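Local atomic coordinates of folylpolyglutamate synthase (FolC) (Helicobacter pylori, PDB entry 6K8C), a protein that probably adds glutamate to dihydropteroate to form dihydrofolate, and further glutamates to reduced folates, at the expense of ATP. Residues V330-L335 with E369-L374. Sequence-based numbering, arbitrary orientation.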
loop_
_atom_site.group_PDB
_atom_site.type_symbol
_atom_site.label_atom_id
_atom_site.label_comp_id
_atom_site.label_asym_id
_atom_site.label_seq_id
_atom_site.Cartn_x
_atom_site.Cartn_y
_atom_site.Cartn_z
ATOM N N VAL A 330 23.803 -2.131 -12.118
ATOM C CA VAL A 330 23.293 -3.428 -12.550
ATOM C C VAL A 330 22.380 -3.312 -13.764
ATOM O O VAL A 330 21.699 -4.280 -14.113
ATOM C CB VAL A 330 22.569 -4.167 -11.404
ATOM C CG1 VAL A 330 23.533 -4.507 -10.276
ATOM C CG2 VAL A 330 21.396 -3.348 -10.886
ATOM N N ILE A 331 22.348 -2.152 -14.419
ATOM C CA ILE A 331 21.420 -1.886 -15.514
ATOM C C ILE A 331 22.225 -1.545 -16.760
ATOM O O ILE A 331 23.041 -0.617 -16.744
ATOM C CB ILE A 331 20.443 -0.750 -15.176
ATOM C CG1 ILE A 331 19.546 -1.153 -14.002
ATOM C CG2 ILE A 331 19.592 -0.410 -16.401
ATOM C CD1 ILE A 331 18.726 -2.417 -14.266
ATOM N N LYS A 332 21.983 -2.284 -17.843
ATOM C CA LYS A 332 22.660 -2.024 -19.106
ATOM C C LYS A 332 21.837 -1.180 -20.065
ATOM O O LYS A 332 22.403 -0.598 -20.994
ATOM C CB LYS A 332 23.039 -3.342 -19.794
ATOM C CG LYS A 332 21.850 -4.176 -20.269
ATOM C CD LYS A 332 22.321 -5.531 -20.770
ATOM C CE LYS A 332 21.158 -6.386 -21.260
ATOM N NZ LYS A 332 21.653 -7.691 -21.783
ATOM N N LYS A 333 20.526 -1.090 -19.859
ATOM C CA LYS A 333 19.676 -0.299 -20.734
ATOM C C LYS A 333 18.372 -0.013 -20.009
ATOM O O LYS A 333 17.901 -0.829 -19.213
ATOM C CB LYS A 333 19.410 -1.019 -22.064
ATOM C CG LYS A 333 18.772 -0.141 -23.132
ATOM C CD LYS A 333 18.708 -0.851 -24.478
ATOM C CE LYS A 333 18.160 0.069 -25.560
ATOM N NZ LYS A 333 17.628 -0.693 -26.725
ATOM N N VAL A 334 17.801 1.155 -20.285
ATOM C CA VAL A 334 16.508 1.553 -19.740
ATOM C C VAL A 334 15.502 1.606 -20.877
ATOM O O VAL A 334 15.729 2.287 -21.883
ATOM C CB VAL A 334 16.580 2.911 -19.022
ATOM C CG1 VAL A 334 15.207 3.288 -18.466
ATOM C CG2 VAL A 334 17.629 2.881 -17.907
ATOM N N LEU A 335 14.393 0.891 -20.722
ATOM C CA LEU A 335 13.264 0.999 -21.637
ATOM C C LEU A 335 12.180 1.810 -20.942
ATOM O O LEU A 335 11.605 1.363 -19.944
ATOM C CB LEU A 335 12.755 -0.380 -22.050
ATOM C CG LEU A 335 13.759 -1.258 -22.806
ATOM C CD1 LEU A 335 13.153 -2.618 -23.137
ATOM C CD2 LEU A 335 14.258 -0.562 -24.069
ATOM N N GLU A 369 12.751 -12.956 -24.684
ATOM C CA GLU A 369 12.891 -14.094 -23.784
ATOM C C GLU A 369 14.339 -14.297 -23.357
ATOM O O GLU A 369 14.597 -14.841 -22.277
ATOM C CB GLU A 369 12.348 -15.364 -24.451
ATOM C CG GLU A 369 10.920 -15.285 -25.045
ATOM C CD GLU A 369 10.740 -14.238 -26.146
ATOM O OE1 GLU A 369 11.752 -13.793 -26.735
ATOM O OE2 GLU A 369 9.581 -13.856 -26.417
ATOM N N ASN A 370 15.289 -13.858 -24.180
ATOM C CA ASN A 370 16.713 -13.999 -23.903
ATOM C C ASN A 370 17.262 -12.925 -22.969
ATOM O O ASN A 370 18.459 -12.951 -22.667
ATOM C CB ASN A 370 17.490 -13.963 -25.220
ATOM C CG ASN A 370 16.912 -12.960 -26.201
ATOM O OD1 ASN A 370 15.781 -13.111 -26.668
ATOM N ND2 ASN A 370 17.683 -11.924 -26.512
ATOM N N GLU A 371 16.438 -11.983 -22.519
ATOM C CA GLU A 371 16.890 -10.893 -21.666
ATOM C C GLU A 371 16.144 -10.923 -20.337
ATOM O O GLU A 371 15.071 -11.519 -20.217
ATOM C CB GLU A 371 16.685 -9.533 -22.349
ATOM C CG GLU A 371 17.380 -9.398 -23.700
ATOM C CD GLU A 371 18.850 -9.033 -23.579
ATOM O OE1 GLU A 371 19.365 -8.966 -22.441
ATOM O OE2 GLU A 371 19.494 -8.810 -24.627
ATOM N N ASN A 372 16.732 -10.272 -19.333
ATOM C CA ASN A 372 16.137 -10.149 -18.011
ATOM C C ASN A 372 15.762 -8.696 -17.742
ATOM O O ASN A 372 16.411 -7.770 -18.237
ATOM C CB ASN A 372 17.090 -10.656 -16.930
ATOM C CG ASN A 372 17.487 -12.103 -17.143
ATOM O OD1 ASN A 372 16.635 -12.961 -17.371
ATOM N ND2 ASN A 372 18.783 -12.383 -17.068
ATOM N N TYR A 373 14.707 -8.502 -16.950
ATOM C CA TYR A 373 14.107 -7.184 -16.797
ATOM C C TYR A 373 13.702 -6.929 -15.355
ATOM O O TYR A 373 13.245 -7.842 -14.661
ATOM C CB TYR A 373 12.863 -7.028 -17.680
ATOM C CG TYR A 373 13.114 -7.234 -19.151
ATOM C CD1 TYR A 373 13.025 -8.499 -19.718
ATOM C CD2 TYR A 373 13.427 -6.162 -19.981
ATOM C CE1 TYR A 373 13.248 -8.698 -21.068
ATOM C CE2 TYR A 373 13.655 -6.351 -21.342
ATOM C CZ TYR A 373 13.562 -7.625 -21.877
ATOM O OH TYR A 373 13.781 -7.839 -23.220
ATOM N N LEU A 374 13.860 -5.679 -14.922
ATOM C CA LEU A 374 13.193 -5.151 -13.740
ATOM C C LEU A 374 12.170 -4.119 -14.192
ATOM O O LEU A 374 12.515 -3.175 -14.913
ATOM C CB LEU A 374 14.186 -4.514 -12.754
ATOM C CG LEU A 374 13.563 -3.693 -11.611
ATOM C CD1 LEU A 374 12.658 -4.553 -10.739
ATOM C CD2 LEU A 374 14.639 -3.008 -10.755
#
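A surface salt bridge, Lys332 to Glu371, and a small apolar touch, Leu335 to Tyr373, join strand 331-336 and its corner at Lys332 to strand 373-376 and the loop leading into it. Both segments belong to the Mur ligase-type glutamate ligase domain, an alpha/beta domain built on a mixed sheet. The two strands are not neighbours: strand 308-312 lies between them, all three parallel. Leu335 and Tyr373 therefore meet over the middle strand, and no backbone hydrogen bond links the two segments. Backbone bonds from Val330, Lys332 and Lys333 run instead to Ile308 and Leu310 of that strand.

The apolar touch lies on one face of the sheet. Leu335 brings CD1 to the rim of the Tyr373 ring, near the ring plane, with 4.2 Å between Leu335 CD1 and Tyr373 CE2. It does not cover the ring face. Both side chains are buried and also rest on Ile309 of the middle strand. The phenol OH of Tyr373 is hydrogen-bonded to the backbone N of Glu368, which ties the ring to the loop leading into its own strand.

The salt bridge lies at the exposed edge of the contact. Beyond CG the lysine is fully extended, and this length lets the ammonium group span the gap. The Glu371 chain is bent at chi2 (-82°), and its carboxylate presents OE1 to the lysine. The backbone O of Glu371 accepts a hydrogen bond from Asn281 ND2. Lys332 NZ meets Glu371 OE1 at 2.7 Å, on the syn side and 15° out of the carboxylate plane, while Glu371 OE2 stays 3.7 Å from Lys332 NZ.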